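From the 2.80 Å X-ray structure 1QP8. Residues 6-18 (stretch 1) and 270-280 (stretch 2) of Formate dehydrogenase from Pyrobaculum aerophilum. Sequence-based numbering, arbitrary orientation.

Stretch 1 (6-18) NFELPPEAEEELR
Stretch 2, residues 270-280: VWRQMVMEAVR

Stretch 1 starts as a loop and turns into a helix. N6 lies at phi/psi -115/27. F7 to P10 are extended: F7 lies at -152/158, E8 at -55/124, L9 at -104/132 and P10 at -61/138. P10 occupies the N-cap position, and the helix follows from P11. From P11 through L17, phi is -48 to -66 and psi -35 to -58. The P10 O accepts from E14 N at 3.1 Å and, weakly, from A13 N at 2.7 Å. L17 N to A13 O, at 2.8 Å, continues the pattern.

Stretch 2 is helical throughout, with phi -54 to -72 and psi -31 to -51, and belongs to a longer helix that extends beyond both of its ends. Its i to i+4 bonds are regular, from M274 N to V270 O at 2.9 Å to R280 N to M276 O at 2.8 Å.

The two helices run nearly parallel, with 7° between their N-to-C directions and a closest axis approach of 9.6 Å. The register sets P10 CA 6.8 Å from R272 CA and A13 CA 6.0 Å from M276 CA. The stretches bury 489 Å² between them, both sides summed.

The contact is mainly apolar, and no hydrogen bond crosses it among the modelled atoms. V275 and V279, one helical turn apart and both chi1 t, point toward stretch 1. V275 CG1 meets P10 CD at 4.0 Å, A13 CB at 3.9 Å and L9 CD2 at 4.2 Å. The small A13 side chain also reaches V279, with CB 3.9 Å from V279 CG2. One turn further, L17 (m, t) brings CD2 to 3.2 Å from V279 CG1, a very tight carbon-carbon contact.

M276 is selenomethionine, with all three chi angles m. Its CA-to-CB bond points sideways, but the chain end comes nearer, placing SE 3.8 Å from A13 CA and 4.1 Å from A13 CB, an apolar van der Waals contact with the methyl.

F7 (chi1 p, chi2 91°) packs at the loop end. Its CE1 is 4.2 Å from W271 CZ2, an apolar contact, and 4.3 Å from V275 CG2. W271 has chi1 t and chi2 -105°.

E12 points toward stretch 2, with chi1 at 25°, between wells, and chi2 t. Its OE2 lies 3.4 Å from M276 CG and 3.6 Å from R272 CB, so the carboxylate rests against aliphatic carbons. R272 (m, t) is modelled only to CD, leaving its guanidinium undefined.

Two polar side-chain links lie within the stretches: Q273 NE2 donates to E277 OE1 at 3.3 Å, and R18 NH2 forms a long salt bridge to E14 OE2 at 3.7 Å.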

# COMPACT_ATOMS: atom_id res chain seq x y z
N ASN A 6 32.01 -6.35 -16.39
CA ASN A 6 31.39 -7.27 -17.31
C ASN A 6 29.95 -6.98 -17.66
O ASN A 6 29.22 -7.90 -18.02
CB ASN A 6 31.54 -8.70 -16.79
CG ASN A 6 30.96 -8.90 -15.42
OD1 ASN A 6 31.17 -9.95 -14.80
ND2 ASN A 6 30.23 -7.90 -14.92
N PHE A 7 29.54 -5.73 -17.58
CA PHE A 7 28.16 -5.40 -17.92
C PHE A 7 28.06 -3.97 -18.44
O PHE A 7 28.95 -3.16 -18.15
CB PHE A 7 27.27 -5.60 -16.70
CG PHE A 7 27.55 -4.64 -15.58
CD1 PHE A 7 26.86 -3.43 -15.50
CD2 PHE A 7 28.48 -4.95 -14.60
CE1 PHE A 7 27.10 -2.55 -14.46
CE2 PHE A 7 28.73 -4.07 -13.56
CZ PHE A 7 28.03 -2.87 -13.49
N GLU A 8 26.99 -3.68 -19.19
CA GLU A 8 26.77 -2.34 -19.77
C GLU A 8 26.77 -1.26 -18.70
O GLU A 8 25.99 -1.31 -17.75
CB GLU A 8 25.43 -2.30 -20.51
CG GLU A 8 25.44 -3.01 -21.86
CD GLU A 8 25.86 -2.10 -23.01
OE1 GLU A 8 25.13 -1.13 -23.29
OE2 GLU A 8 26.92 -2.37 -23.62
N LEU A 9 27.63 -0.26 -18.85
CA LEU A 9 27.70 0.80 -17.86
C LEU A 9 27.06 2.12 -18.25
O LEU A 9 27.31 2.63 -19.33
CB LEU A 9 29.16 1.11 -17.49
CG LEU A 9 29.92 0.28 -16.47
CD1 LEU A 9 31.24 0.96 -16.20
CD2 LEU A 9 29.14 0.17 -15.18
N PRO A 10 26.23 2.69 -17.37
CA PRO A 10 25.62 3.98 -17.71
C PRO A 10 26.74 5.00 -17.92
O PRO A 10 27.72 5.02 -17.17
CB PRO A 10 24.79 4.29 -16.47
CG PRO A 10 24.34 2.92 -16.03
CD PRO A 10 25.59 2.09 -16.19
N PRO A 11 26.62 5.85 -18.95
CA PRO A 11 27.61 6.89 -19.28
C PRO A 11 28.03 7.69 -18.06
O PRO A 11 29.18 8.12 -17.93
CB PRO A 11 26.88 7.74 -20.30
CG PRO A 11 26.12 6.70 -21.08
CD PRO A 11 25.54 5.83 -19.96
N GLU A 12 27.08 7.91 -17.17
CA GLU A 12 27.33 8.65 -15.94
C GLU A 12 28.41 7.93 -15.12
O GLU A 12 29.34 8.56 -14.59
CB GLU A 12 26.02 8.75 -15.14
CG GLU A 12 25.04 7.62 -15.46
CD GLU A 12 23.94 7.46 -14.42
OE1 GLU A 12 23.18 8.42 -14.19
OE2 GLU A 12 23.85 6.36 -13.82
N ALA A 13 28.29 6.60 -15.03
CA ALA A 13 29.23 5.77 -14.29
C ALA A 13 30.62 5.76 -14.92
O ALA A 13 31.61 6.07 -14.25
CB ALA A 13 28.69 4.34 -14.20
N GLU A 14 30.68 5.39 -16.21
CA GLU A 14 31.94 5.34 -16.95
C GLU A 14 32.72 6.63 -16.79
O GLU A 14 33.92 6.61 -16.55
CB GLU A 14 31.69 5.09 -18.44
CG GLU A 14 31.21 3.70 -18.73
CD GLU A 14 31.12 3.41 -20.22
OE1 GLU A 14 30.26 4.01 -20.90
OE2 GLU A 14 31.92 2.58 -20.69
N GLU A 15 32.03 7.76 -16.90
CA GLU A 15 32.72 9.02 -16.75
C GLU A 15 33.48 8.99 -15.43
O GLU A 15 34.71 9.15 -15.40
CB GLU A 15 31.75 10.19 -16.78
CG GLU A 15 32.45 11.52 -16.94
CD GLU A 15 31.50 12.68 -17.17
OE1 GLU A 15 30.64 12.56 -18.07
OE2 GLU A 15 31.62 13.70 -16.46
N GLU A 16 32.76 8.78 -14.33
CA GLU A 16 33.38 8.75 -13.02
C GLU A 16 34.48 7.68 -12.84
O GLU A 16 35.55 7.97 -12.30
CB GLU A 16 32.30 8.58 -11.94
CG GLU A 16 31.66 9.90 -11.53
CD GLU A 16 32.61 10.80 -10.75
OE1 GLU A 16 33.09 10.37 -9.67
OE2 GLU A 16 32.88 11.93 -11.22
N LEU A 17 34.23 6.45 -13.30
CA LEU A 17 35.22 5.41 -13.13
C LEU A 17 36.52 5.73 -13.83
O LEU A 17 37.59 5.45 -13.30
CB LEU A 17 34.68 4.07 -13.65
CG LEU A 17 33.55 3.42 -12.83
CD1 LEU A 17 33.26 2.02 -13.37
CD2 LEU A 17 33.95 3.34 -11.37
N ARG A 18 36.43 6.34 -15.01
CA ARG A 18 37.62 6.67 -15.78
C ARG A 18 38.56 7.65 -15.08
O ARG A 18 39.74 7.73 -15.42
CB ARG A 18 37.23 7.21 -17.15
CG ARG A 18 36.59 6.15 -18.02
CD ARG A 18 36.31 6.65 -19.41
NE ARG A 18 35.57 5.66 -20.20
CZ ARG A 18 35.12 5.87 -21.43
NH1 ARG A 18 35.34 7.04 -22.02
NH2 ARG A 18 34.44 4.93 -22.07
N VAL A 270 16.02 3.14 -10.83
CA VAL A 270 16.57 2.41 -9.69
C VAL A 270 17.87 1.67 -10.07
O VAL A 270 18.81 1.63 -9.29
CB VAL A 270 15.53 1.41 -9.13
CG1 VAL A 270 16.11 0.68 -7.94
CG2 VAL A 270 14.26 2.14 -8.73
N TRP A 271 17.93 1.09 -11.26
CA TRP A 271 19.12 0.39 -11.69
C TRP A 271 20.29 1.36 -11.79
O TRP A 271 21.37 1.10 -11.25
CB TRP A 271 18.91 -0.28 -13.05
CG TRP A 271 20.17 -0.85 -13.64
CD1 TRP A 271 20.90 -0.32 -14.66
CD2 TRP A 271 20.89 -2.00 -13.19
NE1 TRP A 271 22.03 -1.08 -14.88
CE2 TRP A 271 22.05 -2.12 -13.98
CE3 TRP A 271 20.66 -2.96 -12.18
CZ2 TRP A 271 22.98 -3.14 -13.81
CZ3 TRP A 271 21.59 -3.98 -12.01
CH2 TRP A 271 22.73 -4.06 -12.82
N ARG A 272 20.09 2.47 -12.49
CA ARG A 272 21.15 3.46 -12.64
C ARG A 272 21.66 3.88 -11.28
O ARG A 272 22.88 3.96 -11.05
CB ARG A 272 20.65 4.69 -13.40
CG ARG A 272 20.53 4.49 -14.91
CD ARG A 272 20.20 5.81 -15.63
N GLN A 273 20.73 4.14 -10.37
CA GLN A 273 21.12 4.56 -9.03
C GLN A 273 21.97 3.49 -8.33
O GLN A 273 23.01 3.80 -7.75
CB GLN A 273 19.89 4.86 -8.19
CG GLN A 273 20.26 5.49 -6.89
CD GLN A 273 19.12 5.49 -5.91
OE1 GLN A 273 18.02 5.98 -6.21
NE2 GLN A 273 19.37 4.93 -4.73
N MSE A 274 21.53 2.24 -8.39
CA MSE A 274 22.29 1.16 -7.79
C MSE A 274 23.71 1.20 -8.34
O MSE A 274 24.68 1.08 -7.59
CB MSE A 274 21.64 -0.18 -8.10
CG MSE A 274 20.38 -0.47 -7.30
SE MSE A 274 19.47 -1.89 -7.98
CE MSE A 274 20.53 -3.32 -7.55
N VAL A 275 23.84 1.41 -9.64
CA VAL A 275 25.16 1.46 -10.24
C VAL A 275 25.95 2.67 -9.78
O VAL A 275 27.14 2.55 -9.50
CB VAL A 275 25.09 1.46 -11.77
CG1 VAL A 275 26.48 1.72 -12.35
CG2 VAL A 275 24.55 0.11 -12.25
N MSE A 276 25.30 3.83 -9.66
CA MSE A 276 26.06 4.98 -9.20
C MSE A 276 26.55 4.77 -7.78
O MSE A 276 27.71 5.07 -7.46
CB MSE A 276 25.24 6.26 -9.32
CG MSE A 276 25.30 6.85 -10.73
SE MSE A 276 26.98 6.90 -11.48
CE MSE A 276 27.95 7.67 -10.15
N GLU A 277 25.70 4.19 -6.94
CA GLU A 277 26.09 3.95 -5.56
C GLU A 277 27.22 2.92 -5.48
O GLU A 277 28.08 3.02 -4.61
CB GLU A 277 24.90 3.49 -4.76
CG GLU A 277 24.75 4.26 -3.49
CD GLU A 277 23.36 4.18 -2.93
OE1 GLU A 277 22.43 4.71 -3.59
OE2 GLU A 277 23.19 3.56 -1.85
N ALA A 278 27.20 1.95 -6.38
CA ALA A 278 28.24 0.94 -6.41
C ALA A 278 29.54 1.60 -6.81
O ALA A 278 30.61 1.32 -6.26
CB ALA A 278 27.88 -0.14 -7.40
N VAL A 279 29.44 2.51 -7.79
CA VAL A 279 30.61 3.21 -8.27
C VAL A 279 31.15 4.12 -7.19
O VAL A 279 32.35 4.35 -7.11
CB VAL A 279 30.29 4.03 -9.54
CG1 VAL A 279 31.49 4.87 -9.92
CG2 VAL A 279 29.96 3.11 -10.69
N ARG A 280 30.26 4.63 -6.34
CA ARG A 280 30.75 5.50 -5.27
C ARG A 280 31.49 4.72 -4.19
O ARG A 280 32.48 5.19 -3.65
CB ARG A 280 29.60 6.30 -4.64
CG ARG A 280 28.92 7.18 -5.66
CD ARG A 280 28.16 8.34 -5.05
NE ARG A 280 27.18 8.86 -6.00
CZ ARG A 280 25.98 8.33 -6.19
NH1 ARG A 280 25.60 7.26 -5.50
NH2 ARG A 280 25.16 8.85 -7.10